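PDB 4F3V: ESX-1 secretion system protein EccA1 from Mycobacterium tuberculosis, which is an ATPase component of the ESX-1 type VII secretion system and may supply energy for exporting virulence factors, the chain here being its N-terminal domain. Local coordinates for residues Ser9-Glu12 with Ser13-Met17; Met106-Ala109 with Ala110-Ala114; Met216-Ser220 with Gln221-Ser225. One frame throughout, in Å; residues are numbered along the deposited sequence.

Contact 1 of 3, residues Ser9-Glu12 with Ser13-Met17; sequences SLFE and SAVSM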
ATOM      1  N   SER A   9      -3.914  25.749  20.075  1.00 24.67           N
ATOM      2  CA  SER A   9      -5.095  26.408  19.613  1.00 26.19           C
ATOM      3  C   SER A   9      -5.180  26.313  18.048  1.00 24.28           C
ATOM      4  O   SER A   9      -6.249  26.136  17.509  1.00 23.57           O
ATOM      5  CB  SER A   9      -5.160  27.820  20.198  1.00 29.76           C
ATOM      6  OG  SER A   9      -4.442  28.723  19.419  1.00 32.68           O
ATOM      7  N   LEU A  10      -4.049  26.362  17.337  1.00 23.31           N
ATOM      8  CA  LEU A  10      -4.050  26.151  15.879  1.00 22.40           C
ATOM      9  C   LEU A  10      -4.516  24.731  15.529  1.00 19.87           C
ATOM     10  O   LEU A  10      -5.294  24.543  14.592  1.00 19.41           O
ATOM     11  CB  LEU A  10      -2.658  26.381  15.271  1.00 23.47           C
ATOM     12  CG  LEU A  10      -2.126  27.816  15.147  1.00 25.73           C
ATOM     13  CD1 LEU A  10      -0.671  27.735  14.686  1.00 26.14           C
ATOM     14  CD2 LEU A  10      -2.936  28.667  14.213  1.00 27.57           C
ATOM     15  N   PHE A  11      -4.080  23.745  16.308  1.00 17.80           N
ATOM     16  CA  PHE A  11      -4.501  22.373  16.071  1.00 16.60           C
ATOM     17  C   PHE A  11      -6.000  22.169  16.279  1.00 17.47           C
ATOM     18  O   PHE A  11      -6.698  21.564  15.457  1.00 17.08           O
ATOM     19  CB  PHE A  11      -3.719  21.392  16.989  1.00 15.95           C
ATOM     20  CG  PHE A  11      -3.957  19.965  16.635  1.00 14.67           C
ATOM     21  CD1 PHE A  11      -3.216  19.364  15.677  1.00 14.19           C
ATOM     22  CD2 PHE A  11      -5.013  19.268  17.202  1.00 15.01           C
ATOM     23  CE1 PHE A  11      -3.470  18.042  15.314  1.00 13.77           C
ATOM     24  CE2 PHE A  11      -5.288  17.959  16.847  1.00 14.44           C
ATOM     25  CZ  PHE A  11      -4.519  17.346  15.894  1.00 13.95           C
ATOM     26  N   GLU A  12      -6.496  22.651  17.415  1.00 19.61           N
ATOM     27  CA  GLU A  12      -7.898  22.580  17.719  1.00 21.26           C
ATOM     28  C   GLU A  12      -8.730  23.255  16.606  1.00 20.90           C
ATOM     29  O   GLU A  12      -9.709  22.691  16.109  1.00 20.46           O
ATOM     30  CB  GLU A  12      -8.082  23.240  19.053  1.00 25.04           C
ATOM     31  CG  GLU A  12      -9.476  23.290  19.556  1.00 28.66           C
ATOM     32  CD  GLU A  12      -9.486  23.849  20.922  1.00 32.60           C
ATOM     33  OE1 GLU A  12      -8.594  24.673  21.266  1.00 38.56           O
ATOM     34  OE2 GLU A  12     -10.372  23.429  21.648  1.00 35.96           O
ATOM     35  N   SER A  13      -8.294  24.433  16.170  1.00 20.45           N
ATOM     36  CA  SER A  13      -8.991  25.137  15.105  1.00 21.20           C
ATOM     37  C   SER A  13      -8.938  24.322  13.828  1.00 20.33           C
ATOM     38  O   SER A  13      -9.945  24.233  13.124  1.00 21.02           O
ATOM     39  CB  SER A  13      -8.392  26.541  14.873  1.00 21.79           C
ATOM     40  OG  SER A  13      -8.666  27.365  16.000  1.00 23.02           O
ATOM     41  N   ALA A  14      -7.779  23.744  13.520  1.00 18.56           N
ATOM     42  CA  ALA A  14      -7.637  22.981  12.278  1.00 18.16           C
ATOM     43  C   ALA A  14      -8.636  21.820  12.256  1.00 18.18           C
ATOM     44  O   ALA A  14      -9.267  21.563  11.249  1.00 19.21           O
ATOM     45  CB  ALA A  14      -6.203  22.471  12.073  1.00 16.83           C
ATOM     46  N   VAL A  15      -8.776  21.116  13.369  1.00 18.04           N
ATOM     47  CA  VAL A  15      -9.681  19.992  13.416  1.00 18.36           C
ATOM     48  C   VAL A  15     -11.125  20.456  13.298  1.00 20.28           C
ATOM     49  O   VAL A  15     -11.906  19.823  12.616  1.00 21.81           O
ATOM     50  CB  VAL A  15      -9.473  19.135  14.677  1.00 17.93           C
ATOM     51  CG1 VAL A  15     -10.528  18.022  14.743  1.00 17.90           C
ATOM     52  CG2 VAL A  15      -8.044  18.555  14.652  1.00 16.68           C
ATOM     53  N   SER A  16     -11.474  21.553  13.940  1.00 21.26           N
ATOM     54  CA  SER A  16     -12.843  22.088  13.849  1.00 23.46           C
ATOM     55  C   SER A  16     -13.189  22.523  12.427  1.00 24.27           C
ATOM     56  O   SER A  16     -14.329  22.490  12.035  1.00 24.98           O
ATOM     57  CB  SER A  16     -13.012  23.292  14.759  1.00 24.34           C
ATOM     58  OG  SER A  16     -13.030  22.873  16.110  1.00 25.88           O
ATOM     59  N   MET A  17     -12.181  22.962  11.687  1.00 24.35           N
ATOM     60  CA  MET A  17     -12.364  23.501  10.350  1.00 26.21           C
ATOM     61  C   MET A  17     -12.507  22.374   9.306  1.00 26.03           C
ATOM     62  O   MET A  17     -12.922  22.643   8.185  1.00 26.33           O
ATOM     63  CB  MET A  17     -11.153  24.382  10.031  1.00 26.67           C
ATOM     64  CG  MET A  17     -11.075  24.936   8.626  1.00 28.03           C
ATOM     65  SD  MET A  17     -12.105  26.389   8.555  1.00 32.42           S
ATOM     66  CE  MET A  17     -11.152  27.261   9.821  1.00 28.51           C
TER
HETATM   67  O   HOH W   1     -11.727  20.857  17.439  1.00 30.14           O
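Ser13 N donates to Ser9 O over 3.0 Å, one of four backbone bonds that tie Ser9-Glu12 to Ser13-Met17 within a single helix. Ala14 N reaches Leu10 O at 2.8 Å. Val15 N and Ser16 N bond in the same i to i+4 pattern to Phe11 O and Glu12 O. Ser13 OG lies next to its own backbone N (chi1 -68°), which brings it within 3.1 Å of Ser9 O. On the Ser16 side a water joins side chain to backbone. It donates to Glu12 O at 3.0 Å and lies 2.7 Å from Ser16 OG. Glu12 O therefore accepts two hydrogen bonds, one from Ser16 N and one from the water.

The apolar contact is between Phe11 and Val15, one turn apart. Phe11 CG is anti to the backbone N (chi1 -171°), which swings the ring forward along the helix to Val15. Val15 CG2 meets the ring obliquely, closest to Phe11 CE2 at 3.6 Å. The same methyl lies 3.4 Å from Phe11 O, so one branch of the valine touches both ring and carbonyl of Phe11.

Helix 2-17 packs against its neighbours along two faces. Leu10 and Ala14 rest on helix 22-35, where Ser25 OG also bonds to Ala14 O. Phe11 is buried against Leu70 and Ser71 of helix 69-72 and against Val74 and Met78, and Val15 meets Leu81.

Contact 2 of 3, residues Met106-Ala109 with Ala110-Ala114; sequences MGFA and ACEAA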
ATOM      1  N   MET A 106       3.022   1.541   8.560  1.00 17.50           N
ATOM      2  CA  MET A 106       2.536   0.860   7.366  1.00 19.13           C
ATOM      3  C   MET A 106       2.471   1.806   6.165  1.00 18.48           C
ATOM      4  O   MET A 106       2.947   1.478   5.076  1.00 18.89           O
ATOM      5  CB  MET A 106       1.164   0.251   7.618  1.00 20.53           C
ATOM      6  CG  MET A 106       1.174  -0.867   8.641  1.00 23.39           C
ATOM      7  SD  MET A 106      -0.507  -1.277   9.158  1.00 28.37           S
ATOM      8  CE  MET A 106      -0.958  -2.351   7.815  1.00 29.76           C
ATOM      9  N   GLY A 107       1.899   2.983   6.370  1.00 17.98           N
ATOM     10  CA  GLY A 107       1.867   3.992   5.337  1.00 17.79           C
ATOM     11  C   GLY A 107       3.250   4.391   4.851  1.00 17.53           C
ATOM     12  O   GLY A 107       3.476   4.557   3.645  1.00 17.64           O
ATOM     13  N   PHE A 108       4.174   4.591   5.781  1.00 17.01           N
ATOM     14  CA  PHE A 108       5.538   5.004   5.422  1.00 17.37           C
ATOM     15  C   PHE A 108       6.226   3.894   4.607  1.00 17.47           C
ATOM     16  O   PHE A 108       6.845   4.160   3.579  1.00 17.11           O
ATOM     17  CB  PHE A 108       6.343   5.299   6.679  1.00 18.20           C
ATOM     18  CG  PHE A 108       7.793   5.601   6.423  1.00 19.08           C
ATOM     19  CD1 PHE A 108       8.168   6.783   5.816  1.00 19.98           C
ATOM     20  CD2 PHE A 108       8.775   4.715   6.809  1.00 19.32           C
ATOM     21  CE1 PHE A 108       9.503   7.077   5.586  1.00 20.92           C
ATOM     22  CE2 PHE A 108      10.107   5.010   6.589  1.00 20.61           C
ATOM     23  CZ  PHE A 108      10.480   6.196   5.982  1.00 20.55           C
ATOM     24  N   ALA A 109       6.072   2.645   5.044  1.00 16.66           N
ATOM     25  CA  ALA A 109       6.659   1.527   4.334  1.00 16.92           C
ATOM     26  C   ALA A 109       6.110   1.451   2.906  1.00 17.25           C
ATOM     27  O   ALA A 109       6.871   1.255   1.953  1.00 17.43           O
ATOM     28  CB  ALA A 109       6.412   0.223   5.112  1.00 16.33           C
ATOM     29  N   ALA A 110       4.797   1.613   2.742  1.00 18.16           N
ATOM     30  CA  ALA A 110       4.186   1.559   1.397  1.00 19.30           C
ATOM     31  C   ALA A 110       4.718   2.696   0.527  1.00 21.13           C
ATOM     32  O   ALA A 110       5.084   2.477  -0.646  1.00 22.55           O
ATOM     33  CB  ALA A 110       2.662   1.611   1.467  1.00 18.88           C
ATOM     34  N   CYS A 111       4.804   3.898   1.093  1.00 21.08           N
ATOM     35  CA  CYS A 111       5.310   5.055   0.344  1.00 22.50           C
ATOM     36  C   CYS A 111       6.777   4.853  -0.062  1.00 22.13           C
ATOM     37  O   CYS A 111       7.168   5.078  -1.220  1.00 19.86           O
ATOM     38  CB  CYS A 111       5.156   6.328   1.160  1.00 24.33           C
ATOM     39  SG  CYS A 111       5.728   7.812   0.290  1.00 31.93           S
ATOM     40  N   GLU A 112       7.598   4.392   0.887  1.00 21.81           N
ATOM     41  CA  GLU A 112       9.011   4.079   0.573  1.00 22.49           C
ATOM     42  C   GLU A 112       9.189   2.997  -0.501  1.00 22.00           C
ATOM     43  O   GLU A 112      10.063   3.115  -1.367  1.00 22.39           O
ATOM     44  CB  GLU A 112       9.768   3.707   1.824  1.00 23.78           C
ATOM     45  CG  GLU A 112      10.017   4.884   2.767  1.00 25.63           C
ATOM     46  CD  GLU A 112      10.766   6.087   2.147  1.00 29.96           C
ATOM     47  OE1 GLU A 112      11.796   5.964   1.507  1.00 30.92           O
ATOM     48  OE2 GLU A 112      10.264   7.218   2.270  1.00 38.37           O
ATOM     49  N   ALA A 113       8.332   1.985  -0.462  1.00 20.86           N
ATOM     50  CA  ALA A 113       8.374   0.919  -1.437  1.00 21.80           C
ATOM     51  C   ALA A 113       8.139   1.524  -2.812  1.00 23.44           C
ATOM     52  O   ALA A 113       8.924   1.254  -3.728  1.00 24.42           O
ATOM     53  CB  ALA A 113       7.325  -0.152  -1.151  1.00 20.02           C
ATOM     54  N   ALA A 114       7.079   2.330  -2.936  1.00 24.22           N
ATOM     55  CA  ALA A 114       6.747   3.029  -4.185  1.00 26.60           C
ATOM     56  C   ALA A 114       7.897   3.901  -4.705  1.00 29.05           C
ATOM     57  O   ALA A 114       8.068   4.022  -5.912  1.00 29.74           O
ATOM     58  CB  ALA A 114       5.474   3.882  -4.029  1.00 25.74           C
TER
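Glu112 lays its CG over one face of the Phe108 ring, a CH-pi contact between residues one helical turn apart. Glu112 CG is 3.7 Å from the centroid of the Phe108 ring and 19° off the normal, offset toward the rim near CZ. This CG stands beside its own backbone N, and the chain then bends at chi2 (-57°). The bend folds the carboxylate back toward the ring, with Glu112 OE2 3.4 Å from Phe108 CE1. Carboxylate and ring planes are 33° apart. The other oxygen, OE1, is bonded to Asn117 ND2, which ties down the buried acid.

The backbone beneath is regular. Glu112 N donates to Phe108 O at 2.8 Å in a nearly straight bond. Ala110 N, Cys111 N and Ala113 N bond likewise to Met106 O, Gly107 O and Ala109 O.

Phe108 also stacks with Trp61 of helix 54-62, while Ala109 meets Leu125 of helix 118-125 and Met106 and Ala110 meet Met140 of helix 134-147. The side chain of Cys111 is about 3 Å from a bound samarium ion. Helix 101-115, packed among neighbouring helices in this way, belongs to the all-helical stacking of a tetratricopeptide repeat (TPR) domain.

Contact 3 of 3, residues Met216-Ser220 with Gln221-Ser225; sequences MARRS and QGNES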
ATOM      1  N   MET A 216      -3.386 -11.964 -18.340  1.00 24.99           N
ATOM      2  CA  MET A 216      -2.013 -12.314 -18.724  1.00 26.27           C
ATOM      3  C   MET A 216      -1.753 -13.818 -18.603  1.00 26.55           C
ATOM      4  O   MET A 216      -1.125 -14.409 -19.482  1.00 29.09           O
ATOM      5  CB  MET A 216      -0.997 -11.523 -17.896  1.00 25.90           C
ATOM      6  CG  MET A 216      -0.917 -10.042 -18.250  1.00 27.29           C
ATOM      7  SD  MET A 216      -0.506  -9.682 -19.974  1.00 29.91           S
ATOM      8  CE  MET A 216      -2.022  -8.983 -20.609  1.00 29.84           C
ATOM      9  N   ALA A 217      -2.234 -14.443 -17.526  1.00 25.86           N
ATOM     10  CA  ALA A 217      -2.087 -15.895 -17.393  1.00 26.52           C
ATOM     11  C   ALA A 217      -2.779 -16.639 -18.539  1.00 28.33           C
ATOM     12  O   ALA A 217      -2.218 -17.596 -19.095  1.00 28.51           O
ATOM     13  CB  ALA A 217      -2.608 -16.395 -16.065  1.00 24.67           C
ATOM     14  N   ARG A 218      -4.009 -16.229 -18.864  1.00 28.11           N
ATOM     15  CA  ARG A 218      -4.740 -16.886 -19.942  1.00 29.90           C
ATOM     16  C   ARG A 218      -4.039 -16.738 -21.269  1.00 30.87           C
ATOM     17  O   ARG A 218      -3.938 -17.703 -22.051  1.00 32.39           O
ATOM     18  CB  ARG A 218      -6.159 -16.338 -20.063  1.00 29.98           C
ATOM     19  CG  ARG A 218      -7.025 -16.635 -18.862  1.00 29.99           C
ATOM     20  CD  ARG A 218      -7.398 -18.093 -18.798  1.00 32.31           C
ATOM     21  NE  ARG A 218      -8.144 -18.325 -17.579  1.00 33.41           N
ATOM     22  CZ  ARG A 218      -8.443 -19.519 -17.080  1.00 35.07           C
ATOM     23  NH1 ARG A 218      -8.050 -20.634 -17.674  1.00 36.99           N
ATOM     24  NH2 ARG A 218      -9.149 -19.584 -15.964  1.00 37.21           N
ATOM     25  N   ARG A 219      -3.575 -15.531 -21.555  1.00 31.04           N
ATOM     26  CA  ARG A 219      -2.895 -15.281 -22.827  1.00 32.86           C
ATOM     27  C   ARG A 219      -1.628 -16.147 -22.948  1.00 34.51           C
ATOM     28  O   ARG A 219      -1.392 -16.751 -23.979  1.00 34.29           O
ATOM     29  CB  ARG A 219      -2.534 -13.811 -22.974  1.00 33.24           C
ATOM     30  CG  ARG A 219      -1.709 -13.524 -24.224  1.00 35.23           C
ATOM     31  CD  ARG A 219      -1.647 -12.039 -24.502  1.00 35.74           C
ATOM     32  NE  ARG A 219      -2.855 -11.564 -25.157  1.00 36.07           N
ATOM     33  CZ  ARG A 219      -3.148 -10.281 -25.326  1.00 36.88           C
ATOM     34  NH1 ARG A 219      -2.335  -9.329 -24.870  1.00 37.36           N
ATOM     35  NH2 ARG A 219      -4.257  -9.940 -25.962  1.00 36.16           N
ATOM     36  N   SER A 220      -0.824 -16.222 -21.884  1.00 34.23           N
ATOM     37  CA  SER A 220       0.418 -17.010 -21.947  1.00 35.62           C
ATOM     38  C   SER A 220       0.148 -18.510 -22.079  1.00 35.96           C
ATOM     39  O   SER A 220       0.932 -19.227 -22.665  1.00 36.56           O
ATOM     40  CB  SER A 220       1.300 -16.738 -20.740  1.00 35.54           C
ATOM     41  OG  SER A 220       1.769 -15.387 -20.786  1.00 37.50           O
ATOM     42  N   GLN A 221      -0.979 -18.982 -21.564  1.00 34.84           N
ATOM     43  CA  GLN A 221      -1.393 -20.370 -21.820  1.00 35.73           C
ATOM     44  C   GLN A 221      -1.953 -20.607 -23.221  1.00 37.20           C
ATOM     45  O   GLN A 221      -2.191 -21.750 -23.601  1.00 39.32           O
ATOM     46  CB  GLN A 221      -2.453 -20.790 -20.818  1.00 34.68           C
ATOM     47  CG  GLN A 221      -1.948 -20.898 -19.413  1.00 33.60           C
ATOM     48  CD  GLN A 221      -3.094 -21.099 -18.451  1.00 32.96           C
ATOM     49  OE1 GLN A 221      -4.165 -20.486 -18.586  1.00 33.12           O
ATOM     50  NE2 GLN A 221      -2.883 -21.966 -17.486  1.00 33.20           N
ATOM     51  N   GLY A 222      -2.213 -19.538 -23.964  1.00 36.98           N
ATOM     52  CA  GLY A 222      -2.737 -19.654 -25.320  1.00 37.84           C
ATOM     53  C   GLY A 222      -4.232 -19.415 -25.419  1.00 37.46           C
ATOM     54  O   GLY A 222      -4.785 -19.439 -26.520  1.00 37.92           O
ATOM     55  N   ASN A 223      -4.902 -19.221 -24.288  1.00 35.38           N
ATOM     56  CA  ASN A 223      -6.361 -19.070 -24.263  1.00 35.37           C
ATOM     57  C   ASN A 223      -6.706 -17.614 -24.549  1.00 34.55           C
ATOM     58  O   ASN A 223      -7.067 -16.853 -23.643  1.00 32.88           O
ATOM     59  CB  ASN A 223      -6.917 -19.525 -22.903  1.00 34.97           C
ATOM     60  CG  ASN A 223      -8.451 -19.577 -22.859  1.00 36.09           C
ATOM     61  OD1 ASN A 223      -9.150 -19.071 -23.752  1.00 37.36           O
ATOM     62  ND2 ASN A 223      -8.977 -20.183 -21.795  1.00 35.92           N
ATOM     63  N   GLU A 224      -6.576 -17.225 -25.813  1.00 35.47           N
ATOM     64  CA  GLU A 224      -6.666 -15.816 -26.194  1.00 35.51           C
ATOM     65  C   GLU A 224      -8.070 -15.242 -25.998  1.00 34.33           C
ATOM     66  O   GLU A 224      -8.209 -14.077 -25.655  1.00 33.90           O
ATOM     67  CB  GLU A 224      -6.166 -15.597 -27.623  1.00 37.58           C
ATOM     68  CG  GLU A 224      -6.098 -14.147 -28.107  1.00 37.77           C
ATOM     69  CD  GLU A 224      -5.240 -13.234 -27.241  1.00 37.80           C
ATOM     70  OE1 GLU A 224      -4.456 -13.710 -26.389  1.00 37.65           O
ATOM     71  OE2 GLU A 224      -5.363 -12.004 -27.383  1.00 38.40           O
ATOM     72  N   SER A 225      -9.101 -16.053 -26.181  1.00 34.67           N
ATOM     73  CA  SER A 225     -10.468 -15.537 -26.087  1.00 34.79           C
ATOM     74  C   SER A 225     -10.805 -15.242 -24.617  1.00 32.03           C
ATOM     75  O   SER A 225     -11.480 -14.260 -24.327  1.00 31.41           O
ATOM     76  CB  SER A 225     -11.472 -16.501 -26.730  1.00 37.08           C
ATOM     77  OG  SER A 225     -11.480 -17.725 -26.022  1.00 39.05           O
TER
HETATM   78  O   HOH W   2      -2.769 -16.049 -26.448  1.00 39.25           O
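This is a local contact at the tight turn where helix 207-221 ends and helix 224-237 begins. Arg219 and Glu224 form a salt bridge across the turn. The arginine grips side-on: Arg219 NE bonds to Glu224 OE1 at 2.9 Å and Arg219 NH2 to Glu224 OE2 at 2.7 Å. Both oxygens use their syn lone pairs, and guanidinium and carboxylate are nearly coplanar, 17° apart. The Arg219 chain is extended to CG and CD and then bends at chi3 (-80°), which turns NE toward the acid. NH2 also bonds to Ala246 O and NH1 to Tyr252 O, so the guanidinium is fixed from several directions. A water donates to Arg219 O and to Glu224 OE1, linking the bridge to the helix end.

The backbone closes the first helix. Asn223 N donates to Arg218 O at 2.9 Å. Gly222 N donates to Arg219 O, lying above the plane of that carbonyl. Gly222 has a positive phi of 101°, at which a side chain would collide with the carbonyl oxygen of Gln221, so glycine suits the position. Asn223 starts the second helix: its OD1 caps Ala226 N. The aliphatic part of Arg218 runs beside Asn223, with Arg218 CD 4.0 Å from Asn223 ND2.

The turn thus combines a Schellman motif at Gly222 with an asparagine N-cap at Asn223, a compact link between successive helices in this TPR domain.

The three contacts follow one another along the chain, each within or between helices of the N-terminal TPR domain. Contact 1 lies in helix 2-17, contact 2 in helix 101-115 and contact 3 at the junction of helices 207-221 and 224-237. No two of them touch. The centres of contacts 1 and 2 are about 28 Å apart, and those of contacts 2 and 3 about 33 Å. Contacts 1 and 3 are about 55 Å apart between centres, on opposite sides of the chain's centre, while contact 2 is about 7 Å from it. The domain is elongated and mainly helical, so each contact reflects local helix packing or a helix turn and not a shared site.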